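Local coordinates for protein adenylate kinase (Thermus thermophilus, PDB 3CM0) that catalyses the reversible transfer of the terminal phosphate of ATP to AMP, giving two ADP, and so takes part in cellular energy homeostasis, at residues 54-57 against 58-61; 97-101 against 102-106; 153-156 against 157-161; 175-178 against 179-183. One frame throughout, in Å; residues are numbered along the deposited sequence.

Contact 1: residues 54-57 against 58-61; sequences RPIM and ERGD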
ATOM      1  N   ARG A  54     -21.655   6.903   6.812  1.00 30.13           N
ATOM      2  CA  ARG A  54     -22.460   7.131   5.610  1.00 26.07           C
ATOM      3  C   ARG A  54     -22.611   8.607   5.266  1.00 27.79           C
ATOM      4  O   ARG A  54     -22.367   9.009   4.119  1.00 28.22           O
ATOM      5  CB  ARG A  54     -23.855   6.473   5.737  1.00 28.90           C
ATOM      6  CG  ARG A  54     -24.877   6.955   4.697  1.00 30.03           C
ATOM      7  CD  ARG A  54     -26.236   6.224   4.827  1.00 25.27           C
ATOM      8  NE  ARG A  54     -26.082   4.844   4.399  1.00 25.63           N
ATOM      9  CZ  ARG A  54     -26.040   4.478   3.120  1.00 30.33           C
ATOM     10  NH1 ARG A  54     -26.164   5.403   2.183  1.00 23.81           N
ATOM     11  NH2 ARG A  54     -25.830   3.214   2.780  1.00 27.07           N
ATOM     12  N   PRO A  55     -22.984   9.447   6.246  1.00 27.51           N
ATOM     13  CA  PRO A  55     -23.151  10.880   5.961  1.00 30.85           C
ATOM     14  C   PRO A  55     -21.898  11.597   5.459  1.00 30.28           C
ATOM     15  O   PRO A  55     -21.981  12.516   4.636  1.00 36.37           O
ATOM     16  CB  PRO A  55     -23.660  11.441   7.291  1.00 35.32           C
ATOM     17  CG  PRO A  55     -23.110  10.508   8.300  1.00 39.51           C
ATOM     18  CD  PRO A  55     -23.285   9.158   7.659  1.00 32.75           C
ATOM     19  N   ILE A  56     -20.737  11.177   5.955  1.00 28.84           N
ATOM     20  CA  ILE A  56     -19.474  11.787   5.545  1.00 22.79           C
ATOM     21  C   ILE A  56     -19.272  11.488   4.077  1.00 21.51           C
ATOM     22  O   ILE A  56     -18.933  12.368   3.288  1.00 30.01           O
ATOM     23  CB  ILE A  56     -18.288  11.173   6.358  1.00 24.69           C
ATOM     24  CG1 ILE A  56     -18.440  11.542   7.839  1.00 27.61           C
ATOM     25  CG2 ILE A  56     -16.933  11.665   5.801  1.00 32.23           C
ATOM     26  CD1 ILE A  56     -17.494  10.784   8.768  1.00 31.79           C
ATOM     27  N   MET A  57     -19.506  10.233   3.715  1.00 24.20           N
ATOM     28  CA  MET A  57     -19.323   9.796   2.348  1.00 23.89           C
ATOM     29  C   MET A  57     -20.297  10.465   1.390  1.00 29.28           C
ATOM     30  O   MET A  57     -19.895  10.882   0.302  1.00 25.60           O
ATOM     31  CB  MET A  57     -19.460   8.274   2.265  1.00 23.60           C
ATOM     32  CG  MET A  57     -18.247   7.538   2.856  1.00 25.73           C
ATOM     33  SD  MET A  57     -18.613   5.787   3.082  1.00 38.76           S
ATOM     34  CE  MET A  57     -18.554   5.214   1.451  1.00 44.37           C
ATOM     35  N   GLU A  58     -21.557  10.589   1.792  1.00 30.30           N
ATOM     36  CA  GLU A  58     -22.576  11.200   0.926  1.00 40.41           C
ATOM     37  C   GLU A  58     -22.300  12.685   0.678  1.00 41.85           C
ATOM     38  O   GLU A  58     -22.541  13.204  -0.433  1.00 45.56           O
ATOM     39  CB  GLU A  58     -23.972  11.023   1.543  1.00 36.18           C
ATOM     40  CG  GLU A  58     -24.370   9.557   1.735  1.00 38.21           C
ATOM     41  CD  GLU A  58     -25.814   9.387   2.208  1.00 53.10           C
ATOM     42  OE1 GLU A  58     -26.325  10.290   2.908  1.00 54.50           O
ATOM     43  OE2 GLU A  58     -26.435   8.341   1.899  1.00 38.44           O
ATOM     44  N   ARG A  59     -21.791  13.375   1.697  1.00 42.51           N
ATOM     45  CA  ARG A  59     -21.483  14.775   1.541  1.00 46.41           C
ATOM     46  C   ARG A  59     -20.249  14.919   0.669  1.00 45.95           C
ATOM     47  O   ARG A  59     -19.823  16.058   0.378  1.00 51.03           O
ATOM     48  CB  ARG A  59     -21.211  15.392   2.904  1.00 51.35           C
ATOM     49  CG  ARG A  59     -22.447  15.504   3.733  1.00 55.59           C
ATOM     50  CD  ARG A  59     -22.096  16.103   5.069  1.00 59.69           C
ATOM     51  NE  ARG A  59     -21.282  15.186   5.854  1.00 64.00           N
ATOM     52  CZ  ARG A  59     -20.729  15.490   7.021  1.00 67.76           C
ATOM     53  NH1 ARG A  59     -20.901  16.700   7.538  1.00 74.44           N
ATOM     54  NH2 ARG A  59     -20.013  14.584   7.675  1.00 74.49           N
ATOM     55  N   GLY A  60     -19.632  13.815   0.251  1.00 45.97           N
ATOM     56  CA  GLY A  60     -18.472  13.997  -0.589  1.00 43.61           C
ATOM     57  C   GLY A  60     -17.202  14.312   0.183  1.00 40.88           C
ATOM     58  O   GLY A  60     -16.154  14.566  -0.426  1.00 44.33           O
ATOM     59  N   ASP A  61     -17.276  14.272   1.510  1.00 34.83           N
ATOM     60  CA  ASP A  61     -16.098  14.507   2.332  1.00 37.54           C
ATOM     61  C   ASP A  61     -15.175  13.278   2.325  1.00 36.07           C
ATOM     62  O   ASP A  61     -15.575  12.189   1.903  1.00 35.67           O
ATOM     63  CB  ASP A  61     -16.506  14.792   3.775  1.00 38.62           C
ATOM     64  CG  ASP A  61     -17.178  16.144   3.951  1.00 43.54           C
ATOM     65  OD1 ASP A  61     -17.118  16.983   3.036  1.00 48.00           O
ATOM     66  OD2 ASP A  61     -17.755  16.368   5.036  1.00 51.83           O
TER
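E58 closes the last full helical turn onto R54, its N donating to R54 O at 2.9 Å, and its side chain runs back over the same residue. The carboxylate takes a salt bridge from the arginine: R54 NH1 lies 3.0 Å from E58 OE2, which sits in the guanidinium plane but is met on its anti side, well out of the carboxylate plane, the two planes 75° apart. R54 CG packs on E58 CG at 4.0 Å, so aliphatic contact accompanies the charge pair.

R59 holds P55 O twice, through its backbone N and through NE, which is 3.0 Å from that oxygen; the two donors arrive from opposite faces of the carbonyl plane. A bend at chi3 (-68°) folds the chain back far enough for NE to do this and lays NH2 beside I56 CG1 at 3.4 Å. The positive phi of G60, its bond from N to M57 O and the weak one from D61 N to I56 O together make a Schellman motif. D61, a predicted AMP-binding residue, rests its CB against I56 CG2 at 3.8 Å.

M57 touches L39 and V43 of helix 35-44. R54 O, P55 O and M57 O each receive a sound N-H bond, I56 O only a weak one; the doubly held P55 O and the R54-E58 ion pair pin side chains to this exposed helix end in the NMP domain.

Contact 2: residues 97-101 against 102-106; sequences RLLSE and TGTRL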
ATOM      1  N   ARG A  97       2.912   5.675  15.438  1.00 15.07           N
ATOM      2  CA  ARG A  97       2.490   5.757  16.843  1.00 17.78           C
ATOM      3  C   ARG A  97       1.619   4.542  17.216  1.00 18.23           C
ATOM      4  O   ARG A  97       1.781   3.935  18.289  1.00 14.71           O
ATOM      5  CB  ARG A  97       1.716   7.051  17.075  1.00 19.13           C
ATOM      6  CG  ARG A  97       2.567   8.322  16.835  1.00 25.26           C
ATOM      7  CD  ARG A  97       1.864   9.542  17.435  1.00 34.03           C
ATOM      8  NE  ARG A  97       0.713   9.951  16.628  1.00 36.17           N
ATOM      9  CZ  ARG A  97       0.781  10.773  15.582  1.00 37.67           C
ATOM     10  NH1 ARG A  97       1.949  11.283  15.208  1.00 41.16           N
ATOM     11  NH2 ARG A  97      -0.321  11.091  14.913  1.00 43.26           N
ATOM     12  N   LEU A  98       0.692   4.196  16.329  1.00 14.87           N
ATOM     13  CA  LEU A  98      -0.187   3.036  16.545  1.00 11.94           C
ATOM     14  C   LEU A  98       0.626   1.738  16.631  1.00 16.20           C
ATOM     15  O   LEU A  98       0.353   0.887  17.461  1.00 18.27           O
ATOM     16  CB  LEU A  98      -1.216   2.937  15.390  1.00 10.17           C
ATOM     17  CG  LEU A  98      -2.109   1.700  15.478  1.00 14.58           C
ATOM     18  CD1 LEU A  98      -2.801   1.735  16.846  1.00 20.28           C
ATOM     19  CD2 LEU A  98      -3.137   1.705  14.378  1.00 15.50           C
ATOM     20  N   LEU A  99       1.618   1.542  15.752  1.00 10.71           N
ATOM     21  CA  LEU A  99       2.403   0.318  15.823  1.00 14.97           C
ATOM     22  C   LEU A  99       3.164   0.272  17.139  1.00 18.82           C
ATOM     23  O   LEU A  99       3.261  -0.783  17.797  1.00 18.61           O
ATOM     24  CB  LEU A  99       3.408   0.256  14.652  1.00 13.41           C
ATOM     25  CG  LEU A  99       2.729   0.263  13.275  1.00 17.07           C
ATOM     26  CD1 LEU A  99       3.815   0.335  12.171  1.00 18.52           C
ATOM     27  CD2 LEU A  99       1.846  -0.988  13.116  1.00 23.52           C
ATOM     28  N   SER A 100       3.690   1.425  17.531  1.00 16.19           N
ATOM     29  CA  SER A 100       4.473   1.504  18.754  1.00 18.09           C
ATOM     30  C   SER A 100       3.583   1.150  19.948  1.00 21.98           C
ATOM     31  O   SER A 100       3.963   0.332  20.785  1.00 23.19           O
ATOM     32  CB  SER A 100       5.052   2.908  18.941  1.00 22.61           C
ATOM     33  OG  SER A 100       5.789   2.977  20.153  1.00 26.62           O
ATOM     34  N   GLU A 101       2.402   1.761  20.014  1.00 20.23           N
ATOM     35  CA  GLU A 101       1.460   1.494  21.117  1.00 22.52           C
ATOM     36  C   GLU A 101       0.960   0.071  21.226  1.00 29.44           C
ATOM     37  O   GLU A 101       0.658  -0.408  22.321  1.00 30.04           O
ATOM     38  CB  GLU A 101       0.256   2.421  21.003  1.00 22.60           C
ATOM     39  CG  GLU A 101       0.602   3.878  21.283  1.00 31.36           C
ATOM     40  CD  GLU A 101      -0.525   4.846  20.932  1.00 37.06           C
ATOM     41  OE1 GLU A 101      -1.505   4.442  20.259  1.00 40.01           O
ATOM     42  OE2 GLU A 101      -0.416   6.024  21.316  1.00 45.97           O
ATOM     43  N   THR A 102       0.872  -0.621  20.098  1.00 20.93           N
ATOM     44  CA  THR A 102       0.373  -1.982  20.108  1.00 18.28           C
ATOM     45  C   THR A 102       1.456  -3.017  20.133  1.00 20.96           C
ATOM     46  O   THR A 102       1.171  -4.221  20.056  1.00 23.05           O
ATOM     47  CB  THR A 102      -0.486  -2.227  18.894  1.00 21.04           C
ATOM     48  OG1 THR A 102       0.297  -1.979  17.725  1.00 18.31           O
ATOM     49  CG2 THR A 102      -1.679  -1.309  18.927  1.00 20.61           C
ATOM     50  N   GLY A 103       2.701  -2.560  20.225  1.00 22.66           N
ATOM     51  CA  GLY A 103       3.827  -3.482  20.237  1.00 19.15           C
ATOM     52  C   GLY A 103       4.031  -4.239  18.932  1.00 25.67           C
ATOM     53  O   GLY A 103       4.438  -5.413  18.930  1.00 24.26           O
ATOM     54  N   THR A 104       3.766  -3.563  17.817  1.00 16.84           N
ATOM     55  CA  THR A 104       3.902  -4.176  16.487  1.00 17.21           C
ATOM     56  C   THR A 104       5.202  -3.674  15.838  1.00 18.66           C
ATOM     57  O   THR A 104       5.365  -2.476  15.614  1.00 21.54           O
ATOM     58  CB  THR A 104       2.714  -3.783  15.599  1.00 21.70           C
ATOM     59  OG1 THR A 104       1.486  -4.145  16.238  1.00 21.01           O
ATOM     60  CG2 THR A 104       2.803  -4.499  14.242  1.00 20.63           C
ATOM     61  N   ARG A 105       6.120  -4.588  15.550  1.00 16.99           N
ATOM     62  CA  ARG A 105       7.392  -4.215  14.961  1.00 21.02           C
ATOM     63  C   ARG A 105       7.252  -4.096  13.447  1.00 14.55           C
ATOM     64  O   ARG A 105       6.709  -4.996  12.800  1.00 15.44           O
ATOM     65  CB  ARG A 105       8.437  -5.275  15.321  1.00 23.60           C
ATOM     66  CG  ARG A 105       9.767  -5.106  14.620  1.00 31.03           C
ATOM     67  CD  ARG A 105      10.807  -6.057  15.227  1.00 46.53           C
ATOM     68  NE  ARG A 105      12.129  -5.807  14.669  1.00 65.81           N
ATOM     69  CZ  ARG A 105      12.487  -6.142  13.435  1.00 69.03           C
ATOM     70  NH1 ARG A 105      11.619  -6.747  12.643  1.00 78.32           N
ATOM     71  NH2 ARG A 105      13.698  -5.848  12.980  1.00 75.02           N
ATOM     72  N   LEU A 106       7.732  -2.978  12.894  1.00 18.49           N
ATOM     73  CA  LEU A 106       7.682  -2.759  11.441  1.00 13.82           C
ATOM     74  C   LEU A 106       8.921  -3.461  10.883  1.00 16.33           C
ATOM     75  O   LEU A 106      10.050  -3.013  11.110  1.00 18.68           O
ATOM     76  CB  LEU A 106       7.740  -1.247  11.138  1.00 15.11           C
ATOM     77  CG  LEU A 106       7.757  -0.818   9.670  1.00 15.34           C
ATOM     78  CD1 LEU A 106       6.522  -1.403   8.909  1.00 14.38           C
ATOM     79  CD2 LEU A 106       7.761   0.721   9.628  1.00 13.30           C
TER
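L99 O is the acceptor on which this helix end converges: T104 N reaches it at 2.8 Å in a nearly straight bond (167°), T102 N adds a weak one, and T102 OG1 lies 3.2 Å away. The same hydroxyl is 2.9 Å from L98 O, so its one proton has two carbonyls to choose between. With chi1 at 58°, OG1 sits between the backbone N and the carbonyl carbon, turned back over the last turn of helix 89-101. T104 OG1 approaches T102 OG1 to 2.9 Å, extending the polar cluster to the first strand residue. T102 N also bonds to L98 O, and G103 N to S100 O from above the carbonyl plane; this last bond, the one from T104 N to L99 O and the positive phi of G103 together make a Schellman motif.

Apolar groups flank the cluster. The methyl T102 CG2 meets L98 CD1 at 3.9 Å, their side chains crossing obliquely, and T104 CG2 lies 3.8 Å from L99 CD2. Beyond, L98 packs on L69 and I72 of helix 65-75, T104 on A6 and L106 on I8 of strand 4-10.

A valine in place of T102 would probably leave the carbonyls of L98 and L99 without their hydroxyl neighbour and take from T104 OG1 its own. The carbonyls of L98, L99 and S100 are therefore met by backbone N-H groups, the first two also by a hydroxyl, as the chain reverses into strand 104-113, with leucine and threonine methyls lining the join.

Contact 3: residues 153-156 against 157-161; sequences PLVG and YYEAR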
ATOM      1  N   PRO A 153       8.037  11.927  -0.101  1.00 14.98           N
ATOM      2  CA  PRO A 153       8.080  12.274   1.324  1.00 16.78           C
ATOM      3  C   PRO A 153       7.998  11.022   2.192  1.00 13.35           C
ATOM      4  O   PRO A 153       8.598  10.982   3.236  1.00 13.80           O
ATOM      5  CB  PRO A 153       6.866  13.205   1.509  1.00 15.85           C
ATOM      6  CG  PRO A 153       6.669  13.776   0.099  1.00 19.92           C
ATOM      7  CD  PRO A 153       6.880  12.577  -0.758  1.00 16.64           C
ATOM      8  N   LEU A 154       7.273   9.997   1.741  1.00 11.31           N
ATOM      9  CA  LEU A 154       7.202   8.751   2.519  1.00 12.63           C
ATOM     10  C   LEU A 154       8.515   8.001   2.440  1.00  9.72           C
ATOM     11  O   LEU A 154       8.969   7.397   3.412  1.00 12.80           O
ATOM     12  CB  LEU A 154       6.085   7.844   2.001  1.00 15.49           C
ATOM     13  CG  LEU A 154       4.703   8.485   2.009  1.00 15.04           C
ATOM     14  CD1 LEU A 154       3.690   7.485   1.408  1.00 20.23           C
ATOM     15  CD2 LEU A 154       4.302   8.814   3.435  1.00 20.09           C
ATOM     16  N   VAL A 155       9.129   7.988   1.260  1.00 10.75           N
ATOM     17  CA  VAL A 155      10.412   7.306   1.130  1.00 12.34           C
ATOM     18  C   VAL A 155      11.435   7.960   2.082  1.00 12.64           C
ATOM     19  O   VAL A 155      12.179   7.276   2.771  1.00 14.36           O
ATOM     20  CB  VAL A 155      10.905   7.371  -0.337  1.00 14.81           C
ATOM     21  CG1 VAL A 155      12.299   6.781  -0.436  1.00 18.36           C
ATOM     22  CG2 VAL A 155       9.938   6.607  -1.223  1.00 20.96           C
ATOM     23  N   GLY A 156      11.460   9.292   2.122  1.00 17.13           N
ATOM     24  CA  GLY A 156      12.379   9.990   3.010  1.00 13.42           C
ATOM     25  C   GLY A 156      12.102   9.698   4.477  1.00 11.79           C
ATOM     26  O   GLY A 156      13.021   9.515   5.272  1.00 14.45           O
ATOM     27  N   TYR A 157      10.821   9.642   4.822  1.00  9.48           N
ATOM     28  CA  TYR A 157      10.400   9.359   6.197  1.00 11.82           C
ATOM     29  C   TYR A 157      10.903   7.989   6.657  1.00  9.49           C
ATOM     30  O   TYR A 157      11.477   7.822   7.749  1.00 10.26           O
ATOM     31  CB  TYR A 157       8.879   9.369   6.256  1.00 12.71           C
ATOM     32  CG  TYR A 157       8.338   9.082   7.623  1.00 10.83           C
ATOM     33  CD1 TYR A 157       8.232  10.095   8.578  1.00 13.22           C
ATOM     34  CD2 TYR A 157       7.920   7.798   7.972  1.00 11.29           C
ATOM     35  CE1 TYR A 157       7.709   9.835   9.855  1.00 12.47           C
ATOM     36  CE2 TYR A 157       7.408   7.528   9.261  1.00 12.16           C
ATOM     37  CZ  TYR A 157       7.304   8.552  10.185  1.00 17.03           C
ATOM     38  OH  TYR A 157       6.770   8.287  11.425  1.00 14.09           O
ATOM     39  N   TYR A 158      10.719   6.979   5.805  1.00  9.50           N
ATOM     40  CA  TYR A 158      11.155   5.648   6.199  1.00  9.33           C
ATOM     41  C   TYR A 158      12.653   5.420   6.062  1.00  9.69           C
ATOM     42  O   TYR A 158      13.230   4.689   6.859  1.00 11.33           O
ATOM     43  CB  TYR A 158      10.366   4.588   5.404  1.00  8.42           C
ATOM     44  CG  TYR A 158       8.909   4.595   5.806  1.00  6.55           C
ATOM     45  CD1 TYR A 158       8.543   4.318   7.147  1.00  7.38           C
ATOM     46  CD2 TYR A 158       7.898   4.848   4.876  1.00 12.57           C
ATOM     47  CE1 TYR A 158       7.188   4.286   7.518  1.00 11.13           C
ATOM     48  CE2 TYR A 158       6.559   4.815   5.248  1.00 11.21           C
ATOM     49  CZ  TYR A 158       6.209   4.530   6.553  1.00 10.91           C
ATOM     50  OH  TYR A 158       4.866   4.472   6.919  1.00 13.87           O
ATOM     51  N   GLU A 159      13.285   6.019   5.053  1.00 13.27           N
ATOM     52  CA  GLU A 159      14.734   5.876   4.908  1.00 13.19           C
ATOM     53  C   GLU A 159      15.466   6.485   6.141  1.00 12.52           C
ATOM     54  O   GLU A 159      16.456   5.926   6.639  1.00 16.45           O
ATOM     55  CB  GLU A 159      15.191   6.560   3.601  1.00 14.46           C
ATOM     56  CG  GLU A 159      16.676   6.335   3.287  1.00 32.51           C
ATOM     57  CD  GLU A 159      17.055   6.835   1.904  1.00 46.85           C
ATOM     58  OE1 GLU A 159      16.477   6.344   0.910  1.00 48.71           O
ATOM     59  OE2 GLU A 159      17.933   7.719   1.814  1.00 65.19           O
ATOM     60  N   ALA A 160      14.940   7.592   6.661  1.00 13.38           N
ATOM     61  CA  ALA A 160      15.569   8.246   7.829  1.00 15.60           C
ATOM     62  C   ALA A 160      15.534   7.324   9.052  1.00 19.45           C
ATOM     63  O   ALA A 160      16.342   7.438   9.971  1.00 19.23           O
ATOM     64  CB  ALA A 160      14.858   9.544   8.133  1.00 15.80           C
ATOM     65  N   ARG A 161      14.575   6.406   9.064  1.00 16.93           N
ATOM     66  CA  ARG A 161      14.431   5.484  10.179  1.00 12.12           C
ATOM     67  C   ARG A 161      15.068   4.134   9.959  1.00 14.51           C
ATOM     68  O   ARG A 161      14.938   3.237  10.798  1.00 14.79           O
ATOM     69  CB  ARG A 161      12.938   5.315  10.497  1.00 13.19           C
ATOM     70  CG  ARG A 161      12.351   6.549  11.112  1.00 14.99           C
ATOM     71  CD  ARG A 161      10.839   6.698  10.947  1.00 12.63           C
ATOM     72  NE  ARG A 161      10.379   7.877  11.699  1.00 19.31           N
ATOM     73  CZ  ARG A 161      10.520   9.146  11.317  1.00 20.65           C
ATOM     74  NH1 ARG A 161      11.091   9.472  10.151  1.00 11.93           N
ATOM     75  NH2 ARG A 161      10.150  10.110  12.142  1.00 20.51           N
TER
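Y158 leans its ring back obliquely over the preceding turn, onto L154: Y158 CD2 is 3.1 Å from L154 O, and Y158 CE2 reaches L154 CB at 4.5 Å. Its CG is anti to the carbonyl carbon (chi1 -67°), beside the backbone N, which brings the ring to that turn. P86, a predicted AMP-binding residue, and V163 pack on Y158.

Y157 CD2 lies 3.6 Å above one face of the Y158 ring, toward its rim, so the neighbouring tyrosines also touch each other. At Y157 chi1 is 180°, which carries the ring away from 153-156 toward helix 89-101, where its OH bonds to D96. One face of this ring meets the R161 guanidinium: R161 NH1 stands 3.3 Å above the Y157 ring plane, offset toward the rim, while Y157 CE1 lies over the centre of the guanidinium. The same NH1 donates to Y157 O at 2.9 Å, close to the guanidinium plane, so the arginine is held by the carbonyl at its edge and by the ring of the same residue across its face.

Along the backbone, bonds step regularly from residue i to i+4: Y158 N to L154 O at 3.0 Å, E159 N to V155 O at 2.8 Å, with similar bonds from Y157 and A160. E159 forms a salt bridge with R166, and V155 packs on the same strand 164-168. These are the closing turns of the long CORE helix 137-160, wedged between helix 89-101 and the edge strand of the parallel sheet in the P-loop kinase fold.

Contact 4: residues 175-178 against 179-183; sequences EVYA and RIRAA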
ATOM      1  N   GLU A 175      11.158 -14.336  -8.735  1.00 21.41           N
ATOM      2  CA  GLU A 175      12.438 -13.691  -8.429  1.00 18.28           C
ATOM      3  C   GLU A 175      12.243 -12.460  -7.537  1.00 17.45           C
ATOM      4  O   GLU A 175      12.996 -12.245  -6.594  1.00 18.83           O
ATOM      5  CB  GLU A 175      13.153 -13.242  -9.703  1.00 16.95           C
ATOM      6  CG  GLU A 175      13.422 -14.426 -10.655  1.00 24.92           C
ATOM      7  CD  GLU A 175      14.085 -14.007 -11.961  1.00 24.28           C
ATOM      8  OE1 GLU A 175      13.585 -13.100 -12.654  1.00 20.74           O
ATOM      9  OE2 GLU A 175      15.120 -14.617 -12.308  1.00 31.97           O
ATOM     10  N   VAL A 176      11.255 -11.652  -7.866  1.00 17.52           N
ATOM     11  CA  VAL A 176      11.004 -10.443  -7.062  1.00 14.16           C
ATOM     12  C   VAL A 176      10.554 -10.867  -5.649  1.00 13.82           C
ATOM     13  O   VAL A 176      10.998 -10.310  -4.622  1.00 14.84           O
ATOM     14  CB  VAL A 176       9.930  -9.590  -7.741  1.00 13.12           C
ATOM     15  CG1 VAL A 176       9.582  -8.362  -6.837  1.00 14.28           C
ATOM     16  CG2 VAL A 176      10.463  -9.100  -9.102  1.00 14.86           C
ATOM     17  N   TYR A 177       9.695 -11.880  -5.585  1.00 15.73           N
ATOM     18  CA  TYR A 177       9.232 -12.382  -4.288  1.00 18.59           C
ATOM     19  C   TYR A 177      10.400 -12.841  -3.413  1.00 16.70           C
ATOM     20  O   TYR A 177      10.467 -12.551  -2.202  1.00 17.81           O
ATOM     21  CB  TYR A 177       8.261 -13.532  -4.511  1.00 19.41           C
ATOM     22  CG  TYR A 177       7.609 -14.026  -3.245  1.00 22.84           C
ATOM     23  CD1 TYR A 177       6.725 -13.204  -2.530  1.00 24.96           C
ATOM     24  CD2 TYR A 177       7.868 -15.302  -2.760  1.00 22.84           C
ATOM     25  CE1 TYR A 177       6.117 -13.652  -1.365  1.00 30.21           C
ATOM     26  CE2 TYR A 177       7.253 -15.762  -1.580  1.00 28.10           C
ATOM     27  CZ  TYR A 177       6.383 -14.929  -0.898  1.00 31.29           C
ATOM     28  OH  TYR A 177       5.764 -15.370   0.254  1.00 25.84           O
ATOM     29  N   ALA A 178      11.343 -13.570  -4.011  1.00 18.79           N
ATOM     30  CA  ALA A 178      12.505 -14.027  -3.257  1.00 18.89           C
ATOM     31  C   ALA A 178      13.294 -12.839  -2.710  1.00 17.05           C
ATOM     32  O   ALA A 178      13.813 -12.887  -1.591  1.00 17.37           O
ATOM     33  CB  ALA A 178      13.446 -14.897  -4.156  1.00 21.44           C
ATOM     34  N   ARG A 179      13.429 -11.786  -3.510  1.00 14.68           N
ATOM     35  CA  ARG A 179      14.169 -10.614  -3.054  1.00 15.32           C
ATOM     36  C   ARG A 179      13.444  -9.923  -1.910  1.00 16.03           C
ATOM     37  O   ARG A 179      14.077  -9.424  -0.975  1.00 15.77           O
ATOM     38  CB  ARG A 179      14.368  -9.614  -4.207  1.00 16.29           C
ATOM     39  CG  ARG A 179      15.281 -10.152  -5.324  1.00 16.98           C
ATOM     40  CD  ARG A 179      15.174  -9.271  -6.598  1.00 25.04           C
ATOM     41  NE  ARG A 179      15.930  -9.840  -7.720  1.00 22.54           N
ATOM     42  CZ  ARG A 179      15.677  -9.604  -9.003  1.00 23.98           C
ATOM     43  NH1 ARG A 179      14.668  -8.805  -9.375  1.00 18.73           N
ATOM     44  NH2 ARG A 179      16.467 -10.149  -9.926  1.00 18.83           N
ATOM     45  N   ILE A 180      12.123  -9.866  -1.989  1.00 14.35           N
ATOM     46  CA  ILE A 180      11.361  -9.219  -0.904  1.00 14.00           C
ATOM     47  C   ILE A 180      11.554 -10.015   0.407  1.00 18.39           C
ATOM     48  O   ILE A 180      11.800  -9.436   1.471  1.00 15.14           O
ATOM     49  CB  ILE A 180       9.862  -9.171  -1.261  1.00 14.48           C
ATOM     50  CG1 ILE A 180       9.643  -8.139  -2.351  1.00 11.29           C
ATOM     51  CG2 ILE A 180       8.989  -8.891   0.020  1.00 14.65           C
ATOM     52  CD1 ILE A 180       8.302  -8.268  -3.073  1.00 14.43           C
ATOM     53  N   ARG A 181      11.411 -11.343   0.358  1.00 18.55           N
ATOM     54  CA  ARG A 181      11.600 -12.141   1.570  1.00 18.54           C
ATOM     55  C   ARG A 181      13.014 -11.948   2.127  1.00 19.81           C
ATOM     56  O   ARG A 181      13.207 -11.782   3.340  1.00 24.37           O
ATOM     57  CB  ARG A 181      11.307 -13.636   1.278  1.00 18.47           C
ATOM     58  CG  ARG A 181       9.837 -13.869   0.962  1.00 24.84           C
ATOM     59  CD  ARG A 181       9.469 -15.335   1.053  1.00 33.65           C
ATOM     60  NE  ARG A 181       9.767 -15.879   2.373  1.00 36.50           N
ATOM     61  CZ  ARG A 181       9.336 -17.059   2.795  1.00 35.75           C
ATOM     62  NH1 ARG A 181       8.584 -17.809   2.002  1.00 36.40           N
ATOM     63  NH2 ARG A 181       9.668 -17.486   4.001  1.00 29.85           N
ATOM     64  N   ALA A 182      14.019 -11.949   1.248  1.00 18.27           N
ATOM     65  CA  ALA A 182      15.383 -11.738   1.705  1.00 18.91           C
ATOM     66  C   ALA A 182      15.552 -10.365   2.344  1.00 22.96           C
ATOM     67  O   ALA A 182      16.192 -10.233   3.393  1.00 22.09           O
ATOM     68  CB  ALA A 182      16.350 -11.877   0.573  1.00 23.60           C
ATOM     69  N   ALA A 183      14.982  -9.343   1.710  1.00 19.73           N
ATOM     70  CA  ALA A 183      15.072  -7.983   2.247  1.00 19.21           C
ATOM     71  C   ALA A 183      14.457  -7.898   3.655  1.00 14.93           C
ATOM     72  O   ALA A 183      14.967  -7.191   4.544  1.00 21.25           O
ATOM     73  CB  ALA A 183      14.337  -7.019   1.317  1.00 17.12           C
TER
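Segments 175-178 and 179-183 are consecutive turns of helix 173-184, tied by i to i+4 bonds; the bond from R181 N to Y177 O, 3.0 Å long, is the straightest at 172°.

R181 CG lies over one face of the Y177 ring, offset toward the rim, in a CH-pi contact 4.2 Å from the ring centroid. R181 CD passes by the CE2-CZ rim, coming to 3.5 Å from Y177 CE2. The chain bends at chi3 (58°), and the guanidinium plane stands 74° from that of the ring; NH2 goes on to a salt bridge with the terminal carboxylate of I186. Y177 OH bonds to E27, and R23 makes a cation-pi contact with the ring. With an alanine here instead of Y177, R181 would probably lose its aromatic support and E27 the phenol hydroxyl.

On the flank of V176, its CG1 meets I180 CD1 at 4.0 Å, and both pack on Q20 of helix 17-28. R179 passes its guanidinium face over E175 CB, its NH1 bonding to L170 O and D168 O. The C-terminal helix thus packs against strand 164-168 and helix 17-28, the helix that follows the P-loop of the CORE domain.

Contact 1 stands apart in the NMP domain, its centre 30 Å from contact 2, 32 Å from contact 3 and 41 Å from contact 4, which lies on the opposite side of the chain's centre. The other three belong to the CORE. Contacts 2 and 3 touch, L106 CD2 lying 4.2 Å from Y158 CE1, whereas contacts 3 and 4 remain about 12 Å apart at their nearest atoms. Around the predicted nucleotide sites, D61 of contact 1 belongs to the AMP set, and the side chain of Y158 in contact 3 is about 3 Å from that of P86. In contact 4, the side chain of E175 comes within about 3 Å of G171 of the predicted ATP site.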